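Long-range contacts in quinoline 2-oxidoreductase small subunit (Pseudomonas putida, PDB 1T3Q), which carries two [2Fe-2S] clusters of a molybdenum hydroxylase and probably relays electrons from the molybdopterin to the flavin during quinoline oxidation: residues Q50-C56 / R66-T70; G113-A118 / V136-C142; H102-C107 / C144-T149; P128-R134 / I151-T155. All coordinates share one frame; numbering follows the deposited sequence.

Interaction 1: Q50-C56 / R66-T70; sequences QGVCGSC and RSCLT. With FES (Fe2/s2 (inorganic) cluster), chain H; FAD (flavin-adenine dinucleotide), chain R.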
# COMPACT_ATOMS: atom_id res chain seq x y z
N GLN A 50 -20.44 -23.16 -1.26
CA GLN A 50 -21.41 -24.26 -1.22
C GLN A 50 -22.18 -24.37 -2.53
O GLN A 50 -23.11 -25.16 -2.64
CB GLN A 50 -22.40 -24.06 -0.07
CG GLN A 50 -21.84 -24.41 1.29
CD GLN A 50 -21.64 -25.91 1.47
OE1 GLN A 50 -22.60 -26.69 1.44
NE2 GLN A 50 -20.40 -26.32 1.65
N GLY A 51 -21.81 -23.55 -3.51
CA GLY A 51 -22.46 -23.58 -4.81
C GLY A 51 -23.78 -22.83 -4.91
O GLY A 51 -24.38 -22.79 -5.98
N VAL A 52 -24.20 -22.21 -3.81
CA VAL A 52 -25.48 -21.49 -3.80
C VAL A 52 -25.50 -20.04 -4.29
O VAL A 52 -26.36 -19.68 -5.10
CB VAL A 52 -26.11 -21.51 -2.37
CG1 VAL A 52 -27.45 -20.78 -2.39
CG2 VAL A 52 -26.29 -22.95 -1.89
N CYS A 53 -24.58 -19.21 -3.82
CA CYS A 53 -24.62 -17.79 -4.18
C CYS A 53 -24.28 -17.42 -5.61
O CYS A 53 -24.80 -16.43 -6.13
CB CYS A 53 -23.76 -16.97 -3.22
SG CYS A 53 -22.01 -17.10 -3.47
N GLY A 54 -23.42 -18.20 -6.25
CA GLY A 54 -23.06 -17.92 -7.63
C GLY A 54 -22.01 -16.85 -7.84
O GLY A 54 -21.66 -16.55 -8.98
N SER A 55 -21.48 -16.29 -6.76
CA SER A 55 -20.47 -15.24 -6.87
C SER A 55 -19.16 -15.68 -7.52
O SER A 55 -18.42 -14.85 -8.03
CB SER A 55 -20.15 -14.64 -5.50
OG SER A 55 -19.37 -15.55 -4.74
N CYS A 56 -18.88 -16.98 -7.49
CA CYS A 56 -17.65 -17.54 -8.05
C CYS A 56 -17.88 -18.11 -9.44
O CYS A 56 -17.02 -18.81 -9.97
CB CYS A 56 -17.14 -18.69 -7.18
SG CYS A 56 -18.25 -20.12 -7.28
N ARG A 66 -19.60 -23.35 -11.07
CA ARG A 66 -19.20 -22.81 -9.77
C ARG A 66 -17.74 -23.18 -9.57
O ARG A 66 -17.41 -24.36 -9.47
CB ARG A 66 -20.04 -23.44 -8.65
CG ARG A 66 -21.54 -23.25 -8.77
CD ARG A 66 -21.96 -21.78 -8.80
NE ARG A 66 -23.33 -21.64 -8.33
CZ ARG A 66 -24.26 -20.87 -8.88
NH1 ARG A 66 -25.48 -20.84 -8.36
NH2 ARG A 66 -23.99 -20.15 -9.96
N SER A 67 -16.86 -22.18 -9.50
CA SER A 67 -15.44 -22.48 -9.31
C SER A 67 -15.13 -22.94 -7.89
O SER A 67 -14.09 -23.55 -7.66
CB SER A 67 -14.57 -21.27 -9.67
OG SER A 67 -14.99 -20.10 -8.98
N CYS A 68 -16.03 -22.66 -6.95
CA CYS A 68 -15.79 -23.11 -5.57
C CYS A 68 -16.11 -24.60 -5.45
O CYS A 68 -15.71 -25.25 -4.49
CB CYS A 68 -16.66 -22.32 -4.59
SG CYS A 68 -18.40 -22.71 -4.63
N LEU A 69 -16.84 -25.13 -6.44
CA LEU A 69 -17.20 -26.54 -6.45
C LEU A 69 -16.48 -27.29 -7.57
O LEU A 69 -16.96 -28.33 -8.05
CB LEU A 69 -18.71 -26.72 -6.57
CG LEU A 69 -19.55 -26.17 -5.41
CD1 LEU A 69 -20.96 -26.71 -5.54
CD2 LEU A 69 -18.96 -26.58 -4.05
N THR A 70 -15.35 -26.74 -8.00
CA THR A 70 -14.52 -27.35 -9.03
C THR A 70 -13.12 -27.41 -8.42
O THR A 70 -12.62 -26.39 -7.96
CB THR A 70 -14.45 -26.49 -10.31
OG1 THR A 70 -15.76 -26.31 -10.86
CG2 THR A 70 -13.55 -27.17 -11.35
FE1 FES H . -21.02 -19.21 -3.58
FE2 FES H . -19.29 -20.53 -5.22
S1 FES H . -21.43 -20.58 -5.39
S2 FES H . -18.80 -19.08 -3.51
PA FAD R . -20.21 -35.82 -7.04
O1A FAD R . -20.56 -34.72 -6.11
O2A FAD R . -18.96 -35.90 -7.52
O5B FAD R . -20.36 -36.97 -6.06
C5B FAD R . -21.62 -37.58 -5.65
C4B FAD R . -21.31 -38.84 -4.74
O4B FAD R . -21.42 -40.03 -5.62
C3B FAD R . -19.91 -38.99 -4.04
O3B FAD R . -20.01 -39.67 -2.83
C2B FAD R . -19.09 -39.75 -5.13
O2B FAD R . -18.04 -40.50 -4.58
C1B FAD R . -20.11 -40.70 -5.68
N9A FAD R . -19.97 -41.01 -7.10
C8A FAD R . -20.02 -40.12 -8.16
N7A FAD R . -20.08 -40.73 -9.35
C5A FAD R . -20.06 -42.07 -9.05
C6A FAD R . -20.12 -43.29 -9.92
N6A FAD R . -20.18 -43.27 -11.23
N1A FAD R . -20.08 -44.50 -9.23
C2A FAD R . -20.02 -44.57 -7.86
N3A FAD R . -19.95 -43.52 -6.99
C4A FAD R . -19.91 -42.28 -7.64
N1 FAD R . -29.69 -32.25 -7.01
C2 FAD R . -30.98 -32.53 -7.26
O2 FAD R . -31.38 -33.66 -7.36
N3 FAD R . -31.98 -31.50 -7.23
C4 FAD R . -31.69 -30.20 -6.85
O4 FAD R . -32.58 -29.38 -6.80
C4X FAD R . -30.30 -29.90 -6.49
N5 FAD R . -29.93 -28.63 -6.11
C5X FAD R . -28.59 -28.37 -5.88
C6 FAD R . -28.23 -27.05 -5.48
C7 FAD R . -26.90 -26.69 -5.24
C7M FAD R . -26.58 -25.29 -4.78
C8 FAD R . -25.83 -27.70 -5.42
C8M FAD R . -24.37 -27.38 -5.19
C9 FAD R . -26.17 -29.01 -5.85
C9A FAD R . -27.54 -29.36 -6.07
N10 FAD R . -27.98 -30.70 -6.48
C10 FAD R . -29.30 -30.99 -6.65
C1' FAD R . -26.97 -31.79 -6.52
C2' FAD R . -26.51 -32.14 -7.97
O2' FAD R . -27.56 -32.86 -8.64
C3' FAD R . -25.24 -32.98 -7.81
O3' FAD R . -24.48 -32.77 -9.01
C4' FAD R . -25.52 -34.50 -7.65
O4' FAD R . -26.33 -34.75 -6.49
C5' FAD R . -24.19 -35.17 -7.48
O5' FAD R . -23.58 -35.47 -8.87
P FAD R . -22.13 -35.15 -9.12
O1P FAD R . -21.85 -35.62 -10.55
O2P FAD R . -21.79 -33.84 -8.81
O3P FAD R . -21.33 -36.00 -8.22

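Interaction 2: G113-A118 / V136-C142; sequences GMLATA and VMSGNLC. With FES (Fe2/s2 (inorganic) cluster), chain G.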
# COMPACT_ATOMS: atom_id res chain seq x y z
N GLY A 113 -19.91 -12.89 -11.05
CA GLY A 113 -20.77 -14.04 -11.28
C GLY A 113 -21.97 -13.71 -12.16
O GLY A 113 -22.37 -14.52 -13.00
N MET A 114 -22.56 -12.53 -11.95
CA MET A 114 -23.70 -12.09 -12.75
C MET A 114 -23.32 -12.04 -14.22
O MET A 114 -24.05 -12.54 -15.07
CB MET A 114 -24.14 -10.68 -12.31
CG MET A 114 -24.86 -10.62 -10.98
SD MET A 114 -26.43 -11.47 -11.03
CE MET A 114 -26.82 -11.51 -9.24
N LEU A 115 -22.17 -11.44 -14.52
CA LEU A 115 -21.69 -11.31 -15.89
C LEU A 115 -21.47 -12.66 -16.58
O LEU A 115 -21.79 -12.82 -17.76
CB LEU A 115 -20.40 -10.49 -15.92
CG LEU A 115 -20.55 -9.00 -15.55
CD1 LEU A 115 -19.19 -8.37 -15.34
CD2 LEU A 115 -21.31 -8.28 -16.66
N ALA A 116 -20.92 -13.62 -15.84
CA ALA A 116 -20.67 -14.95 -16.38
C ALA A 116 -21.98 -15.59 -16.83
O ALA A 116 -22.11 -16.05 -17.97
CB ALA A 116 -19.98 -15.83 -15.32
N THR A 117 -22.97 -15.60 -15.94
CA THR A 117 -24.26 -16.19 -16.28
C THR A 117 -24.93 -15.41 -17.41
O THR A 117 -25.48 -16.01 -18.34
CB THR A 117 -25.20 -16.23 -15.06
OG1 THR A 117 -24.59 -17.00 -14.01
CG2 THR A 117 -26.53 -16.87 -15.43
N ALA A 118 -24.86 -14.08 -17.36
CA ALA A 118 -25.48 -13.26 -18.40
C ALA A 118 -24.86 -13.55 -19.77
O ALA A 118 -25.59 -13.66 -20.77
CB ALA A 118 -25.34 -11.79 -18.07
N VAL A 136 -33.02 -17.77 -15.65
CA VAL A 136 -31.65 -18.23 -15.72
C VAL A 136 -30.75 -17.57 -14.68
O VAL A 136 -29.80 -18.18 -14.19
CB VAL A 136 -31.06 -18.00 -17.12
CG1 VAL A 136 -29.66 -18.61 -17.22
CG2 VAL A 136 -31.97 -18.63 -18.17
N MET A 137 -31.05 -16.32 -14.32
CA MET A 137 -30.24 -15.60 -13.34
C MET A 137 -30.63 -15.95 -11.90
O MET A 137 -30.00 -15.47 -10.96
CB MET A 137 -30.38 -14.08 -13.54
CG MET A 137 -29.93 -13.54 -14.90
SD MET A 137 -28.19 -13.82 -15.30
CE MET A 137 -27.36 -12.87 -13.98
N SER A 138 -31.64 -16.80 -11.73
CA SER A 138 -32.11 -17.16 -10.39
C SER A 138 -31.08 -17.88 -9.53
O SER A 138 -31.29 -18.08 -8.33
CB SER A 138 -33.39 -18.02 -10.47
OG SER A 138 -33.13 -19.30 -11.01
N GLY A 139 -29.96 -18.26 -10.13
CA GLY A 139 -28.90 -18.94 -9.40
C GLY A 139 -27.78 -18.00 -8.98
O GLY A 139 -26.75 -18.44 -8.48
N ASN A 140 -27.98 -16.70 -9.21
CA ASN A 140 -26.98 -15.70 -8.83
C ASN A 140 -27.61 -14.75 -7.81
O ASN A 140 -28.57 -14.03 -8.13
CB ASN A 140 -26.50 -14.91 -10.05
CG ASN A 140 -25.57 -15.72 -10.94
OD1 ASN A 140 -26.02 -16.50 -11.78
ND2 ASN A 140 -24.27 -15.54 -10.75
N LEU A 141 -27.08 -14.75 -6.60
CA LEU A 141 -27.62 -13.90 -5.54
C LEU A 141 -27.00 -12.52 -5.45
O LEU A 141 -25.79 -12.35 -5.58
CB LEU A 141 -27.48 -14.61 -4.19
CG LEU A 141 -28.07 -16.03 -4.14
CD1 LEU A 141 -27.79 -16.66 -2.78
CD2 LEU A 141 -29.55 -15.97 -4.42
N CYS A 142 -27.86 -11.53 -5.22
CA CYS A 142 -27.43 -10.15 -5.05
C CYS A 142 -28.20 -9.63 -3.84
O CYS A 142 -29.42 -9.78 -3.77
CB CYS A 142 -27.78 -9.30 -6.27
SG CYS A 142 -27.34 -7.56 -6.09
FE1 FES G . -23.83 -6.08 -3.83
FE2 FES G . -24.93 -7.54 -5.83
S1 FES G . -24.14 -5.51 -6.04
S2 FES G . -24.45 -8.19 -3.76

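Interaction 3: H102-C107 / C144-T149; sequences HHALQC and CTGYET. With FES (Fe2/s2 (inorganic) cluster), chain G; MCN (pterin cytosine dinucleotide), chain N.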
# COMPACT_ATOMS: atom_id res chain seq x y z
N HIS A 102 -27.43 1.13 -16.38
CA HIS A 102 -28.66 0.79 -15.68
C HIS A 102 -28.50 0.65 -14.17
O HIS A 102 -29.45 0.30 -13.48
CB HIS A 102 -29.25 -0.52 -16.23
CG HIS A 102 -29.86 -0.38 -17.59
ND1 HIS A 102 -29.14 -0.57 -18.75
CD2 HIS A 102 -31.11 -0.06 -17.98
CE1 HIS A 102 -29.92 -0.37 -19.79
NE2 HIS A 102 -31.13 -0.06 -19.35
N HIS A 103 -27.31 0.94 -13.66
CA HIS A 103 -27.04 0.83 -12.23
C HIS A 103 -27.41 -0.59 -11.78
O HIS A 103 -28.29 -0.79 -10.93
CB HIS A 103 -27.85 1.88 -11.44
CG HIS A 103 -27.53 1.92 -9.98
ND1 HIS A 103 -26.24 1.81 -9.49
CD2 HIS A 103 -28.32 2.11 -8.89
CE1 HIS A 103 -26.25 1.92 -8.18
NE2 HIS A 103 -27.50 2.11 -7.79
N ALA A 104 -26.74 -1.57 -12.37
CA ALA A 104 -26.97 -2.98 -12.08
C ALA A 104 -26.06 -3.53 -10.98
O ALA A 104 -26.02 -4.74 -10.76
CB ALA A 104 -26.80 -3.81 -13.36
N LEU A 105 -25.31 -2.66 -10.33
CA LEU A 105 -24.44 -3.09 -9.23
C LEU A 105 -24.28 -1.97 -8.20
O LEU A 105 -24.41 -0.79 -8.51
CB LEU A 105 -23.05 -3.49 -9.73
CG LEU A 105 -22.21 -2.38 -10.34
CD1 LEU A 105 -20.73 -2.67 -10.13
CD2 LEU A 105 -22.55 -2.25 -11.82
N GLN A 106 -24.00 -2.37 -6.97
CA GLN A 106 -23.80 -1.47 -5.86
C GLN A 106 -22.47 -1.80 -5.17
O GLN A 106 -21.45 -1.14 -5.44
CB GLN A 106 -25.00 -1.56 -4.90
CG GLN A 106 -26.20 -0.73 -5.38
CD GLN A 106 -27.42 -0.72 -4.48
OE1 GLN A 106 -27.32 -0.60 -3.26
NE2 GLN A 106 -28.60 -0.82 -5.09
N CYS A 107 -22.48 -2.81 -4.31
CA CYS A 107 -21.22 -3.15 -3.65
C CYS A 107 -20.33 -3.84 -4.69
O CYS A 107 -19.11 -3.81 -4.59
CB CYS A 107 -21.51 -4.08 -2.47
SG CYS A 107 -21.76 -5.82 -2.85
N CYS A 144 -27.78 -6.36 -2.74
CA CYS A 144 -27.86 -4.91 -2.87
C CYS A 144 -28.90 -4.27 -3.76
O CYS A 144 -29.56 -3.30 -3.37
CB CYS A 144 -26.53 -4.34 -3.37
SG CYS A 144 -25.08 -4.57 -2.37
N THR A 145 -29.03 -4.80 -4.97
CA THR A 145 -29.86 -4.19 -6.01
C THR A 145 -31.34 -4.45 -6.18
O THR A 145 -32.04 -3.62 -6.77
CB THR A 145 -29.22 -4.45 -7.40
OG1 THR A 145 -29.41 -5.82 -7.76
CG2 THR A 145 -27.74 -4.16 -7.36
N GLY A 146 -31.84 -5.58 -5.70
CA GLY A 146 -33.25 -5.87 -5.91
C GLY A 146 -33.47 -6.47 -7.29
O GLY A 146 -34.61 -6.64 -7.73
N TYR A 147 -32.38 -6.76 -7.99
CA TYR A 147 -32.38 -7.41 -9.31
C TYR A 147 -32.97 -6.73 -10.54
O TYR A 147 -32.53 -7.00 -11.65
CB TYR A 147 -33.06 -8.77 -9.21
CG TYR A 147 -32.43 -9.72 -8.22
CD1 TYR A 147 -31.19 -10.30 -8.46
CD2 TYR A 147 -33.10 -10.04 -7.04
CE1 TYR A 147 -30.62 -11.19 -7.54
CE2 TYR A 147 -32.54 -10.93 -6.12
CZ TYR A 147 -31.31 -11.50 -6.38
OH TYR A 147 -30.78 -12.39 -5.48
N GLU A 148 -33.97 -5.87 -10.37
CA GLU A 148 -34.60 -5.26 -11.54
C GLU A 148 -33.65 -4.63 -12.55
O GLU A 148 -33.79 -4.85 -13.75
CB GLU A 148 -35.66 -4.23 -11.14
CG GLU A 148 -36.37 -3.65 -12.36
CD GLU A 148 -37.55 -2.77 -12.02
OE1 GLU A 148 -38.07 -2.11 -12.95
OE2 GLU A 148 -37.96 -2.73 -10.84
N THR A 149 -32.67 -3.87 -12.07
CA THR A 149 -31.74 -3.21 -12.98
C THR A 149 -30.77 -4.16 -13.68
O THR A 149 -30.22 -3.82 -14.72
CB THR A 149 -30.96 -2.09 -12.27
OG1 THR A 149 -30.39 -2.58 -11.05
CG2 THR A 149 -31.90 -0.92 -11.95
FE1 FES G . -23.83 -6.08 -3.83
FE2 FES G . -24.93 -7.54 -5.83
S1 FES G . -24.14 -5.51 -6.04
S2 FES G . -24.45 -8.19 -3.76
N1 MCN N . -28.66 9.44 -1.58
C2 MCN N . -28.87 10.46 -2.56
N3 MCN N . -29.71 11.48 -2.12
C4 MCN N . -30.32 11.57 -0.87
C5 MCN N . -30.08 10.48 0.09
C6 MCN N . -29.26 9.44 -0.26
O2 MCN N . -28.38 10.39 -3.66
N4 MCN N . -31.09 12.59 -0.56
C1' MCN N . -27.69 8.29 -2.03
C2D MCN N . -26.21 8.52 -1.47
O2' MCN N . -25.22 8.02 -2.45
C3' MCN N . -26.22 7.79 -0.15
C4D MCN N . -27.07 6.57 -0.38
O4D MCN N . -28.03 6.98 -1.49
O3' MCN N . -24.84 7.42 0.23
C5' MCN N . -27.74 5.96 0.88
O5' MCN N . -28.39 7.03 1.52
PA MCN N . -28.16 7.46 3.02
O1A MCN N . -27.44 8.77 2.96
O2A MCN N . -29.53 7.33 3.66
O3A MCN N . -27.30 6.39 3.90
PB MCN N . -25.74 6.06 3.93
O1B MCN N . -25.25 6.38 5.30
O2B MCN N . -25.02 6.69 2.77
O3B MCN N . -25.69 4.48 3.68
C10 MCN N . -25.91 3.57 4.74
C9' MCN N . -27.28 3.02 4.52
C8' MCN N . -27.46 1.97 5.64
S8' MCN N . -27.41 2.62 7.31
C7' MCN N . -27.66 0.66 5.47
S7' MCN N . -27.85 -0.54 6.79
C6' MCN N . -27.67 0.11 4.01
C7 MCN N . -28.09 1.18 3.03
O9' MCN N . -27.29 2.34 3.18
N5' MCN N . -26.31 -0.55 3.82
C4A MCN N . -26.10 -0.73 2.39
N8' MCN N . -27.94 0.69 1.62
C4B MCN N . -26.87 -0.21 1.33
N1' MCN N . -26.63 -0.41 -0.05
C2' MCN N . -25.55 -1.17 -0.33
N2' MCN N . -25.28 -1.41 -1.63
N3' MCN N . -24.72 -1.70 0.64
C4' MCN N . -24.89 -1.53 2.06
O4' MCN N . -24.12 -2.02 2.85

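Interaction 4: P128-R134 / I151-T155; sequences PSRDEVR and IDAIT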
# COMPACT_ATOMS: atom_id res chain seq x y z
N PRO A 128 -33.16 -12.27 -24.86
CA PRO A 128 -34.04 -13.08 -24.00
C PRO A 128 -35.12 -12.19 -23.40
O PRO A 128 -34.94 -10.99 -23.29
CB PRO A 128 -33.08 -13.62 -22.95
CG PRO A 128 -32.10 -12.50 -22.80
CD PRO A 128 -31.84 -12.09 -24.24
N SER A 129 -36.25 -12.79 -23.03
CA SER A 129 -37.34 -12.04 -22.42
C SER A 129 -36.94 -11.76 -20.98
O SER A 129 -36.05 -12.42 -20.44
CB SER A 129 -38.62 -12.86 -22.45
OG SER A 129 -38.54 -13.96 -21.56
N ARG A 130 -37.59 -10.79 -20.34
CA ARG A 130 -37.26 -10.50 -18.95
C ARG A 130 -37.48 -11.75 -18.10
O ARG A 130 -36.68 -12.04 -17.21
CB ARG A 130 -38.12 -9.34 -18.43
CG ARG A 130 -37.81 -8.00 -19.08
CD ARG A 130 -38.65 -6.87 -18.48
NE ARG A 130 -38.29 -6.59 -17.10
CZ ARG A 130 -37.27 -5.82 -16.74
NH1 ARG A 130 -36.51 -5.24 -17.66
NH2 ARG A 130 -37.00 -5.63 -15.45
N ASP A 131 -38.55 -12.48 -18.38
CA ASP A 131 -38.85 -13.70 -17.63
C ASP A 131 -37.77 -14.76 -17.79
O ASP A 131 -37.41 -15.44 -16.84
CB ASP A 131 -40.20 -14.29 -18.06
CG ASP A 131 -41.37 -13.63 -17.35
OD1 ASP A 131 -42.52 -13.85 -17.78
OD2 ASP A 131 -41.13 -12.90 -16.37
N GLU A 132 -37.26 -14.89 -19.02
CA GLU A 132 -36.21 -15.86 -19.30
C GLU A 132 -34.95 -15.48 -18.53
O GLU A 132 -34.26 -16.34 -17.98
CB GLU A 132 -35.95 -15.91 -20.81
CG GLU A 132 -37.10 -16.54 -21.59
CD GLU A 132 -37.02 -16.34 -23.11
OE1 GLU A 132 -37.84 -16.97 -23.82
OE2 GLU A 132 -36.18 -15.56 -23.59
N VAL A 133 -34.64 -14.18 -18.50
CA VAL A 133 -33.45 -13.73 -17.79
C VAL A 133 -33.61 -13.98 -16.29
O VAL A 133 -32.70 -14.51 -15.65
CB VAL A 133 -33.18 -12.23 -18.04
CG1 VAL A 133 -31.96 -11.78 -17.24
CG2 VAL A 133 -32.93 -11.98 -19.53
N ARG A 134 -34.76 -13.62 -15.72
CA ARG A 134 -34.97 -13.84 -14.30
C ARG A 134 -34.84 -15.33 -13.96
O ARG A 134 -34.31 -15.68 -12.90
CB ARG A 134 -36.34 -13.31 -13.86
CG ARG A 134 -36.39 -11.79 -13.71
CD ARG A 134 -37.79 -11.30 -13.32
NE ARG A 134 -37.87 -9.85 -13.16
CZ ARG A 134 -37.45 -9.18 -12.09
NH1 ARG A 134 -36.92 -9.83 -11.06
NH2 ARG A 134 -37.58 -7.87 -12.03
N ILE A 151 -31.76 -7.09 -14.72
CA ILE A 151 -32.62 -7.62 -15.78
C ILE A 151 -32.65 -6.55 -16.89
O ILE A 151 -32.57 -6.87 -18.08
CB ILE A 151 -34.07 -7.87 -15.28
CG1 ILE A 151 -34.05 -8.79 -14.05
CG2 ILE A 151 -34.91 -8.51 -16.39
CD1 ILE A 151 -33.41 -10.14 -14.27
N ASP A 152 -32.76 -5.29 -16.48
CA ASP A 152 -32.77 -4.18 -17.43
C ASP A 152 -31.49 -4.17 -18.26
O ASP A 152 -31.54 -4.01 -19.48
CB ASP A 152 -32.86 -2.83 -16.70
CG ASP A 152 -34.17 -2.63 -15.97
OD1 ASP A 152 -34.24 -1.68 -15.16
OD2 ASP A 152 -35.13 -3.39 -16.20
N ALA A 153 -30.36 -4.31 -17.59
CA ALA A 153 -29.06 -4.29 -18.26
C ALA A 153 -28.90 -5.40 -19.29
O ALA A 153 -28.43 -5.14 -20.40
CB ALA A 153 -27.93 -4.37 -17.22
N ILE A 154 -29.28 -6.62 -18.93
CA ILE A 154 -29.14 -7.76 -19.82
C ILE A 154 -30.06 -7.71 -21.05
O ILE A 154 -29.71 -8.23 -22.11
CB ILE A 154 -29.39 -9.08 -19.05
CG1 ILE A 154 -28.34 -9.23 -17.95
CG2 ILE A 154 -29.34 -10.28 -20.01
CD1 ILE A 154 -28.63 -10.34 -16.96
N THR A 155 -31.23 -7.09 -20.90
CA THR A 155 -32.18 -7.00 -22.01
C THR A 155 -32.06 -5.70 -22.80
O THR A 155 -32.87 -5.43 -23.68
CB THR A 155 -33.64 -7.13 -21.51
OG1 THR A 155 -33.89 -6.16 -20.48
CG2 THR A 155 -33.89 -8.52 -20.96
O HOH W 1 -36.40 -5.28 -20.59

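Interaction 1: Q50-C56 / R66-T70
R66 and G51 hold the tight side of this contact, beside the cluster of the plant-type ferredoxin fold. R66 bends at chi2 (-60°), which brings its guanidinium side-on to G51 O. NE gives this oxygen a nearly straight bond of 2.8 Å (165°), and NH1 adds a longer one from the same face of the carbonyl plane. G51 O lies in the guanidinium plane, while G54 CA sits over one face, 3.4 Å from R66 CZ. NH1 is also bonded to G139 O. With an alanine here, G51 O would probably lose both its arginine donors and G139 O its NH1 partner, and a gap would open beside G54. S67 OG meets C56 O in the carbonyl plane, on a lone pair, at 2.6 Å. C56 SG and C68 SG both bind one iron, and C68 N donates to C56 SG at 3.4 Å. C53 binds the second iron with C48. The flavin side is looser, van der Waals contact alone: L69 CD1 touches G51 CA and FAD C8M, each at 3.5 Å, and the G51 and Q50 carbonyl oxygens also face the flavin methyls. The N-H bond to the C56 thiolate would be expected to draw off some negative charge and so help tune the cluster.

Interaction 2: G113-A118 / V136-C142
T117 and N140 make the polar link between helix 111-124 and the loop that carries C142 to the second cluster. T117 OG1 donates to N140 OD1 at 2.7 Å, tilted 25° from the amide carbonyl plane. With chi1 at -60°, OG1 stands beside its own backbone N and CG2 turns to the other flank, so one threonine serves both kinds of contact. On the same amide, N140 ND2 lies 3.1 Å from G113 O, one turn back along the helix. The apolar contacts are built from sulfur and methyl groups. T117 CG2 packs on M137 SD at 3.5 Å. M137, bent at chi2 and chi3, swings its CE to 3.4 Å from M114 SD, and the two methionines cross obliquely. M114 CE then reaches N140 CB at 3.5 Å and C142 CB at 3.8 Å. The metal link is C142 SG, which binds an iron 2.4 Å away; C110 holds the same iron. T57 of strand 57-60 packs on both T117 and N140, where the two cluster domains meet. The chemistry is thus one short hydrogen bond beside a sulfur-and-methyl patch. M114 places its methyl against the cysteine CB, with M137 packed behind it, which would be expected to keep that side of the ligand apolar.

Interaction 3: H102-C107 / C144-T149
The chains of A104-Q106 and C144-T149 run past each other in opposite directions, with A104 and T149 CA atoms 4.9 Å apart, as loops of the four-helix [2Fe-2S] domain found in molybdenum hydroxylases. At one end, T149 in the first turn of helix 148-154 meets the end of helix 94-101, where H103 closes a Schellman motif. T149 OG1 donates to H103 O at 2.8 Å, from above the carbonyl plane (36° out of it). Its chi1 of 50° sets OG1 between backbone N and carbonyl carbon, which turns CG2 toward H102 O. In the middle, T145 CG2 rests on L105 CA at 3.9 Å. The other end is the cluster site. C107 SG and C144 SG bind the same iron, and their sulfurs lie 3.6 Å apart. C107 N adds a weak bond to C144 SG. Q106 CB packs on C144 CB at 3.5 Å, and the rest of the Q106 chain runs out extended toward the pterin. Beyond the small subunit, Y33 of the large subunit hydrogen-bonds to C107 O and R20 of the large subunit hydrogen-bonds to Q106 O. The pterin comes right up to the cluster site. Its amine N2' donates to Q106 OE1 at 2.7 Å (161°) and lies 3.3 Å from C144 SG.

Interaction 4: P128-R134 / I151-T155
R130 reaches from the first turn of helix 130-136 over I151 to D152 on helix 148-154. Its CB and CG both lie on I151 CG2, CB at 3.9 Å. The chain is extended at chi2 and then bends at chi3 (68°), which brings NE and CZ back over the same methyl. I151 CG2 sits under the centre of one guanidinium face, 3.6 Å from CZ. At the tip, NH1 gives D152 OD2 a salt bridge of 2.7 Å (146°), near the guanidinium plane, and NH2 adds a weak bond to the same oxygen. The guanidinium and carboxylate planes are turned 48° apart. NH1 also donates to a water, which in turn donates to T155 OG1. NH2 has a second acid, D721 of the large subunit. A leucine in place of R130 would probably leave D152 without its mate and this water without its donor.

R134, one turn on, lays its CG 3.5 Å from I151 CD1 and its guanidinium face over I151 CG1; its tip forms a salt bridge with the same D721 of the large subunit. Beneath the arginines, V133 CG1 fits between I151 CD1 and I154 CD1, the latter at 3.6 Å. T155 CG2 rests on P128 O. S129 and E132 form a capping box that starts the helix. An apolar core of valine and isoleucine thus joins the two helices, and two arginines cover I151. R130 divides its charge between D152 and D721 of the large subunit, while R134 pairs with D721, so these arginines probably serve both the helix pairing and the subunit interface.

Interaction 1 supplies three of the four cysteines of the cluster beside FAD; interactions 2 and 3 supply ligands to the other cluster, with interaction 3 reaching the pterin. Together they mark a probable electron path from pterin to flavin. The centres of interactions 1 and 2 are 11 Å apart, and the two domains meet there through R66 NH1 to G139 O (2.7 Å) and C53 O to L141 N (2.9 Å). Interaction 2 meets interaction 3 where C142 N lies 3.1 Å from Y147 OH, a probable hydrogen bond. Interaction 4 shares helix 148-154 with interaction 3 and packs I154 on A118 and M137 of interaction 2. Its I154 side chain remains about 12 Å from the nearest cluster.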